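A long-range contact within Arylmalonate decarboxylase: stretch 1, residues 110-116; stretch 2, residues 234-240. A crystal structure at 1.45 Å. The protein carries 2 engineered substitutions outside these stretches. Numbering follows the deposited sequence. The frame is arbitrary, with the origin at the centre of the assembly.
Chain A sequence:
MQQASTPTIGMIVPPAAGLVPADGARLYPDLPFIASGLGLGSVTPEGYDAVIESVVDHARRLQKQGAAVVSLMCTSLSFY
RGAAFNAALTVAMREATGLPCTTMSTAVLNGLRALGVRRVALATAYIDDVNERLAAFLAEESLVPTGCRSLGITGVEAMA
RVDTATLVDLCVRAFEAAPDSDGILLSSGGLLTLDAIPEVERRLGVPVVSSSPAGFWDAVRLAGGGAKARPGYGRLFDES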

ATOM      1  N   ASN A 110       7.260  -3.440  -5.474  1.00  6.68           N
ATOM      2  CA  ASN A 110       7.894  -4.720  -5.192  1.00  6.53           C
ATOM      3  C   ASN A 110       6.936  -5.883  -5.423  1.00  6.52           C
ATOM      4  O   ASN A 110       7.324  -6.911  -5.975  1.00  6.88           O
ATOM      5  CB  ASN A 110       8.440  -4.757  -3.765  1.00  6.56           C
ATOM      6  CG  ASN A 110       9.703  -3.924  -3.605  1.00  8.35           C
ATOM      7  OD1 ASN A 110      10.368  -3.561  -4.586  1.00 11.19           O
ATOM      8  ND2 ASN A 110      10.019  -3.586  -2.366  1.00  7.32           N
ATOM      9  N   GLY A 111       5.679  -5.722  -5.018  1.00  6.49           N
ATOM     10  CA  GLY A 111       4.690  -6.782  -5.187  1.00  6.17           C
ATOM     11  C   GLY A 111       4.382  -7.041  -6.649  1.00  6.57           C
ATOM     12  O   GLY A 111       4.300  -8.188  -7.071  1.00  6.83           O
ATOM     13  N   LEU A 112       4.201  -5.971  -7.416  1.00  6.58           N
ATOM     14  CA  LEU A 112       3.942  -6.114  -8.847  1.00  6.99           C
ATOM     15  C   LEU A 112       5.086  -6.834  -9.548  1.00  7.72           C
ATOM     16  O   LEU A 112       4.857  -7.750 -10.345  1.00  7.59           O
ATOM     17  CB  LEU A 112       3.674  -4.751  -9.498  1.00  7.29           C
ATOM     18  CG  LEU A 112       2.342  -4.106  -9.079  1.00  7.77           C
ATOM     19  CD1 LEU A 112       2.325  -2.620  -9.424  1.00  9.01           C
ATOM     20  CD2 LEU A 112       1.149  -4.822  -9.723  1.00  8.49           C
ATOM     21  N   ARG A 113       6.315  -6.447  -9.233  1.00  8.07           N
ATOM     22  CA  ARG A 113       7.483  -7.115  -9.817  1.00  9.00           C
ATOM     23  C   ARG A 113       7.589  -8.580  -9.396  1.00  9.05           C
ATOM     24  O   ARG A 113       7.864  -9.450 -10.225  1.00  8.98           O
ATOM     25  CB  ARG A 113       8.756  -6.347  -9.499  1.00  9.76           C
ATOM     26  CG  ARG A 113       8.830  -5.044 -10.295  1.00 12.76           C
ATOM     27  CD  ARG A 113       9.865  -4.100  -9.739  1.00 16.49           C
ATOM     28  NE  ARG A 113       9.800  -2.791 -10.384  1.00 19.50           N
ATOM     29  CZ  ARG A 113      10.297  -1.674  -9.861  1.00 21.14           C
ATOM     30  NH1 ARG A 113      10.888  -1.701  -8.671  1.00 22.28           N
ATOM     31  NH2 ARG A 113      10.192  -0.525 -10.521  1.00 22.35           N
ATOM     32  N   ALA A 114       7.331  -8.855  -8.125  1.00  8.50           N
ATOM     33  CA  ALA A 114       7.344 -10.230  -7.615  1.00  9.12           C
ATOM     34  C   ALA A 114       6.376 -11.136  -8.376  1.00  9.51           C
ATOM     35  O   ALA A 114       6.609 -12.344  -8.505  1.00  9.93           O
ATOM     36  CB  ALA A 114       7.000 -10.242  -6.122  1.00  9.34           C
ATOM     37  N   LEU A 115       5.275 -10.558  -8.848  1.00  9.25           N
ATOM     38  CA  LEU A 115       4.235 -11.318  -9.537  1.00 10.10           C
ATOM     39  C   LEU A 115       4.342 -11.217 -11.061  1.00 10.72           C
ATOM     40  O   LEU A 115       3.454 -11.699 -11.773  1.00 12.40           O
ATOM     41  CB  LEU A 115       2.845 -10.894  -9.051  1.00 10.07           C
ATOM     42  CG  LEU A 115       2.567 -11.306  -7.606  1.00 10.04           C
ATOM     43  CD1 LEU A 115       1.455 -10.481  -7.001  1.00 11.68           C
ATOM     44  CD2 LEU A 115       2.240 -12.806  -7.540  1.00 11.97           C
ATOM     45  N   GLY A 116       5.418 -10.601 -11.547  1.00 11.36           N
ATOM     46  CA  GLY A 116       5.670 -10.493 -12.989  1.00 12.08           C
ATOM     47  C   GLY A 116       4.685  -9.605 -13.725  1.00 12.70           C
ATOM     48  O   GLY A 116       4.384  -9.834 -14.897  1.00 13.74           O
ATOM     49  N   GLY A 234      -3.963 -14.176  -1.337  1.00  9.84           N
ATOM     50  CA  GLY A 234      -3.501 -13.853  -2.678  1.00  9.32           C
ATOM     51  C   GLY A 234      -2.149 -14.433  -3.015  1.00  8.79           C
ATOM     52  O   GLY A 234      -1.370 -14.784  -2.121  1.00  8.31           O
ATOM     53  N   ARG A 235      -1.869 -14.486  -4.310  1.00  8.95           N
ATOM     54  CA  ARG A 235      -0.600 -14.989  -4.815  1.00  8.72           C
ATOM     55  C   ARG A 235       0.633 -14.275  -4.259  1.00  8.48           C
ATOM     56  O   ARG A 235       1.692 -14.884  -4.114  1.00  8.66           O
ATOM     57  CB  ARG A 235      -0.611 -14.953  -6.340  1.00  9.15           C
ATOM     58  CG  ARG A 235      -1.511 -16.051  -6.926  1.00 11.13           C
ATOM     59  CD  ARG A 235      -1.768 -15.896  -8.401  1.00 13.86           C
ATOM     60  NE  ARG A 235      -0.542 -15.828  -9.182  1.00 16.06           N
ATOM     61  CZ  ARG A 235      -0.517 -15.592 -10.488  1.00 18.86           C
ATOM     62  NH1 ARG A 235      -1.655 -15.428 -11.155  1.00 19.28           N
ATOM     63  NH2 ARG A 235       0.640 -15.527 -11.129  1.00 20.39           N
ATOM     64  N   LEU A 236       0.508 -12.986  -3.946  1.00  8.33           N
ATOM     65  CA  LEU A 236       1.649 -12.260  -3.390  1.00  7.93           C
ATOM     66  C   LEU A 236       2.196 -13.004  -2.171  1.00  8.23           C
ATOM     67  O   LEU A 236       3.414 -13.197  -2.021  1.00  8.85           O
ATOM     68  CB  LEU A 236       1.255 -10.832  -2.996  1.00  7.82           C
ATOM     69  CG  LEU A 236       2.421 -10.006  -2.444  1.00  7.84           C
ATOM     70  CD1 LEU A 236       3.535  -9.807  -3.457  1.00  9.23           C
ATOM     71  CD2 LEU A 236       1.922  -8.654  -1.931  1.00  8.61           C
ATOM     72  N   PHE A 237       1.283 -13.438  -1.311  1.00  8.15           N
ATOM     73  CA  PHE A 237       1.659 -14.115  -0.085  1.00  9.00           C
ATOM     74  C   PHE A 237       1.931 -15.585  -0.295  1.00  9.96           C
ATOM     75  O   PHE A 237       2.907 -16.123   0.239  1.00 11.12           O
ATOM     76  CB  PHE A 237       0.561 -13.952   0.962  1.00  8.66           C
ATOM     77  CG  PHE A 237       0.326 -12.533   1.345  1.00  8.36           C
ATOM     78  CD1 PHE A 237      -0.689 -11.793   0.752  1.00  9.00           C
ATOM     79  CD2 PHE A 237       1.160 -11.910   2.264  1.00  8.31           C
ATOM     80  CE1 PHE A 237      -0.886 -10.452   1.096  1.00  8.62           C
ATOM     81  CE2 PHE A 237       0.968 -10.572   2.615  1.00  7.97           C
ATOM     82  CZ  PHE A 237      -0.046  -9.844   2.035  1.00  8.38           C
ATOM     83  N   ASP A 238       1.063 -16.240  -1.057  1.00 10.35           N
ATOM     84  CA  ASP A 238       1.106 -17.693  -1.109  1.00 11.12           C
ATOM     85  C   ASP A 238       2.202 -18.237  -2.015  1.00 11.49           C
ATOM     86  O   ASP A 238       2.572 -19.411  -1.899  1.00 12.10           O
ATOM     87  CB  ASP A 238      -0.276 -18.264  -1.422  1.00 11.24           C
ATOM     88  CG  ASP A 238      -1.258 -18.061  -0.270  1.00 12.94           C
ATOM     89  OD1 ASP A 238      -0.833 -17.604   0.829  1.00 13.44           O
ATOM     90  OD2 ASP A 238      -2.462 -18.335  -0.467  1.00 14.55           O
ATOM     91  N   GLU A 239       2.754 -17.390  -2.877  1.00 12.28           N
ATOM     92  CA  GLU A 239       3.832 -17.838  -3.763  1.00 13.49           C
ATOM     93  C   GLU A 239       5.222 -17.730  -3.127  1.00 14.55           C
ATOM     94  O   GLU A 239       6.162 -17.177  -3.705  1.00 14.07           O
ATOM     95  CB  GLU A 239       3.730 -17.170  -5.130  1.00 13.46           C
ATOM     96  CG  GLU A 239       2.504 -17.658  -5.884  1.00 14.43           C
ATOM     97  CD  GLU A 239       2.394 -17.120  -7.294  1.00 16.65           C
ATOM     98  OE1 GLU A 239       3.253 -16.328  -7.734  1.00 18.53           O
ATOM     99  OE2 GLU A 239       1.423 -17.498  -7.981  1.00 20.05           O
ATOM    100  N   SER A 240       5.320 -18.298  -1.923  1.00 16.15           N
ATOM    101  CA  SER A 240       6.578 -18.452  -1.194  1.00 16.68           C
ATOM    102  C   SER A 240       6.481 -19.662  -0.259  1.00 17.09           C
ATOM    103  O   SER A 240       5.354 -20.149   0.003  1.00 17.28           O
ATOM    104  CB  SER A 240       6.905 -17.182  -0.417  1.00 16.55           C
ATOM    105  OG  SER A 240       8.308 -16.997  -0.317  1.00 18.56           O
ATOM    106  OXT SER A 240       7.513 -20.174   0.228  1.00 16.51           O
TER

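Segments far apart in sequence can be joined by packing alone, and this contact in arylmalonate decarboxylase is a compact example. No hydrogen bond or salt bridge crosses between the stretches; 223 Å² of surface, summed over both sides, is buried instead. The backbone supplies the frame. Residues 110-114 close a helix, with Ala-114 N hydrogen-bonded to Asn-110 O and Leu-115 N to Gly-111 O, while residues 235-238 form a short helix with Gly-234 at the N-cap position, its O accepting from Asp-238 N. The closest CA atoms are those of Gly-111 and Leu-236, 6.5 Å apart.

Apolar contacts do the joining. With no side chain on Gly-111, Leu-236 CD1 settles 3.7 Å from Gly-111 CA; an ideal CB there would lie only 3.5 Å from that methyl. Leu-115, just past its helix, buries the most area: its CD1 lies 4.0 Å from Leu-236 CB, and its CD2 3.8 Å from Arg-235 CB.

One ion pair lies within the second stretch. Arg-235 NE donates to Glu-239 OE2 at 2.8 Å in a salt bridge between residues four apart in sequence. Leu-115 CD2 also approaches Glu-239 OE1, at 3.7 Å, a van der Waals contact in which the methyl offers no polar hydrogen.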